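Local atomic coordinates of IG hypothetical 16092 (Bacillus cereus ATCC 14579, PDB entry 1YQH), a protein that is of unknown function but, as a UPF0045 family member with a thiamine-binding-type domain, may bind thiamine or a related small molecule. Residues Q7-S13 against M46-G52. Sequence-based numbering, arbitrary orientation.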
loop_
_atom_site.group_PDB
_atom_site.type_symbol
_atom_site.label_atom_id
_atom_site.label_comp_id
_atom_site.label_asym_id
_atom_site.label_seq_id
_atom_site.Cartn_x
_atom_site.Cartn_y
_atom_site.Cartn_z
ATOM N N GLN A 7 9.612 -7.970 -18.041
ATOM C CA GLN A 7 9.186 -6.716 -17.439
ATOM C C GLN A 7 8.388 -6.946 -16.164
ATOM O O GLN A 7 7.762 -7.991 -15.990
ATOM C CB GLN A 7 8.344 -5.907 -18.421
ATOM C CG GLN A 7 9.171 -5.071 -19.388
ATOM C CD GLN A 7 8.330 -4.409 -20.460
ATOM O OE1 GLN A 7 8.657 -3.324 -20.931
ATOM N NE2 GLN A 7 7.243 -5.057 -20.850
ATOM N N VAL A 8 8.442 -5.962 -15.276
ATOM C CA VAL A 8 7.485 -5.863 -14.177
ATOM C C VAL A 8 6.650 -4.608 -14.438
ATOM O O VAL A 8 7.030 -3.721 -15.226
ATOM C CB VAL A 8 8.139 -5.796 -12.746
ATOM C CG1 VAL A 8 9.040 -7.001 -12.504
ATOM C CG2 VAL A 8 8.907 -4.491 -12.522
ATOM N N THR A 9 5.497 -4.551 -13.793
ATOM C CA THR A 9 4.733 -3.328 -13.683
ATOM C C THR A 9 4.705 -2.988 -12.179
ATOM O O THR A 9 4.653 -3.885 -11.335
ATOM C CB THR A 9 3.323 -3.524 -14.299
ATOM O OG1 THR A 9 3.467 -3.845 -15.702
ATOM C CG2 THR A 9 2.482 -2.267 -14.172
HETATM N N MSE A 10 4.778 -1.703 -11.860
HETATM C CA MSE A 10 4.910 -1.244 -10.486
HETATM C C MSE A 10 4.144 0.071 -10.360
HETATM O O MSE A 10 3.983 0.790 -11.350
HETATM C CB MSE A 10 6.398 -1.008 -10.212
HETATM C CG MSE A 10 6.764 -0.637 -8.801
HETATM SE SE MSE A 10 8.669 -0.286 -8.724
HETATM C CE MSE A 10 9.366 -2.086 -9.136
ATOM N N SER A 11 3.628 0.366 -9.168
ATOM C CA SER A 11 3.236 1.726 -8.866
ATOM C C SER A 11 3.921 2.180 -7.600
ATOM O O SER A 11 4.342 1.352 -6.776
ATOM C CB SER A 11 1.711 1.873 -8.752
ATOM O OG SER A 11 1.208 1.178 -7.627
ATOM N N PHE A 12 4.063 3.489 -7.448
ATOM C CA PHE A 12 4.646 4.009 -6.224
ATOM C C PHE A 12 4.146 5.404 -5.950
ATOM O O PHE A 12 3.665 6.114 -6.853
ATOM C CB PHE A 12 6.194 3.996 -6.304
ATOM C CG PHE A 12 6.791 5.221 -6.967
ATOM C CD1 PHE A 12 7.360 6.242 -6.192
ATOM C CD2 PHE A 12 6.792 5.357 -8.360
ATOM C CE1 PHE A 12 7.917 7.375 -6.783
ATOM C CE2 PHE A 12 7.351 6.487 -8.961
ATOM C CZ PHE A 12 7.913 7.500 -8.178
ATOM N N SER A 13 4.274 5.800 -4.695
ATOM C CA SER A 13 4.015 7.176 -4.315
ATOM C C SER A 13 4.981 7.596 -3.220
ATOM O O SER A 13 5.504 6.742 -2.497
ATOM C CB SER A 13 2.562 7.332 -3.857
ATOM O OG SER A 13 2.268 6.437 -2.805
HETATM N N MSE A 46 -3.053 9.165 -7.167
HETATM C CA MSE A 46 -2.579 8.579 -5.890
HETATM C C MSE A 46 -1.243 7.842 -5.989
HETATM O O MSE A 46 -0.544 7.695 -4.981
HETATM C CB MSE A 46 -3.626 7.595 -5.313
HETATM C CG MSE A 46 -5.032 8.215 -5.084
HETATM SE SE MSE A 46 -5.014 9.690 -3.828
HETATM C CE MSE A 46 -4.586 8.670 -2.244
ATOM N N GLU A 47 -0.916 7.379 -7.201
ATOM C CA GLU A 47 0.247 6.520 -7.479
ATOM C C GLU A 47 0.747 6.794 -8.896
ATOM O O GLU A 47 -0.048 7.140 -9.773
ATOM C CB GLU A 47 -0.137 5.023 -7.412
ATOM C CG GLU A 47 -0.881 4.529 -6.165
ATOM C CD GLU A 47 -0.115 4.728 -4.858
ATOM O OE1 GLU A 47 1.137 4.772 -4.850
ATOM O OE2 GLU A 47 -0.786 4.841 -3.818
ATOM N N THR A 48 2.053 6.627 -9.120
ATOM C CA THR A 48 2.627 6.687 -10.471
ATOM C C THR A 48 2.952 5.263 -10.877
ATOM O O THR A 48 3.581 4.523 -10.097
ATOM C CB THR A 48 3.895 7.569 -10.468
ATOM O OG1 THR A 48 3.487 8.927 -10.286
ATOM C CG2 THR A 48 4.704 7.451 -11.788
ATOM N N THR A 49 2.508 4.879 -12.072
ATOM C CA THR A 49 2.737 3.536 -12.600
ATOM C C THR A 49 4.009 3.549 -13.445
ATOM O O THR A 49 4.212 4.498 -14.206
ATOM C CB THR A 49 1.557 3.092 -13.488
ATOM O OG1 THR A 49 0.342 3.198 -12.736
ATOM C CG2 THR A 49 1.750 1.632 -13.951
ATOM N N LEU A 50 4.828 2.504 -13.298
ATOM C CA LEU A 50 6.048 2.276 -14.081
ATOM C C LEU A 50 6.029 0.893 -14.729
ATOM O O LEU A 50 5.451 -0.053 -14.182
ATOM C CB LEU A 50 7.291 2.351 -13.179
ATOM C CG LEU A 50 7.442 3.552 -12.245
ATOM C CD1 LEU A 50 8.643 3.393 -11.315
ATOM C CD2 LEU A 50 7.559 4.853 -13.058
ATOM N N GLU A 51 6.681 0.773 -15.887
ATOM C CA GLU A 51 6.842 -0.526 -16.526
ATOM C C GLU A 51 8.297 -0.663 -16.945
ATOM O O GLU A 51 8.870 0.278 -17.472
ATOM C CB GLU A 51 5.930 -0.603 -17.753
ATOM C CG GLU A 51 6.024 -1.901 -18.529
ATOM C CD GLU A 51 5.185 -1.861 -19.796
ATOM O OE1 GLU A 51 3.959 -2.005 -19.703
ATOM O OE2 GLU A 51 5.748 -1.682 -20.889
ATOM N N GLY A 52 8.890 -1.830 -16.702
ATOM C CA GLY A 52 10.272 -2.068 -17.115
ATOM C C GLY A 52 10.973 -3.089 -16.245
ATOM O O GLY A 52 10.335 -3.939 -15.623
HETATM O O HOH W 1 2.050 2.084 -4.783
HETATM O O HOH W 2 3.204 9.398 -7.276
#
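The carbonyl O of Met-46 lies 3.3 Å from CB of Ser-13. The Glu-47 chain bends about the CB-CG bond (chi2 -60°). In the conformer modelled here, OE1 accepts a 2.9 Å hydrogen bond from Ser-13 OG on the syn side, 28° out of the carboxylate plane. A water also donates to this OE1 and to Ser-11 OG. Ser-11 OG is also hydrogen-bonded to Glu-47 OE1 of the second subunit. OE2 forms a salt bridge with Lys-81 of that subunit. Thr-48 pairs with Phe-12 through two backbone hydrogen bonds. Its CB lies 3.9 Å from CE2 of the Phe-12 ring, the two side chains running side by side. On the face that carries Ser-11, Thr-49 crosses Thr-9, CG2 to CG2 at 4.0 Å. Leu-50 sets CD1 4.0 Å from Phe-12 CD2, and its backbone N and O both hydrogen-bond to Met-10. Glu-51 OE1 accepts a hydrogen bond from Ile-92 N. Gly-52 closes the antiparallel ladder with two backbone hydrogen bonds to Val-8. The face with Phe-12 and Leu-50 is mostly apolar and packs on helices 23-36 and 54-70. The Ser-11 face is more polar and meets the second subunit, so the contact joins hydrophobic core to subunit interface.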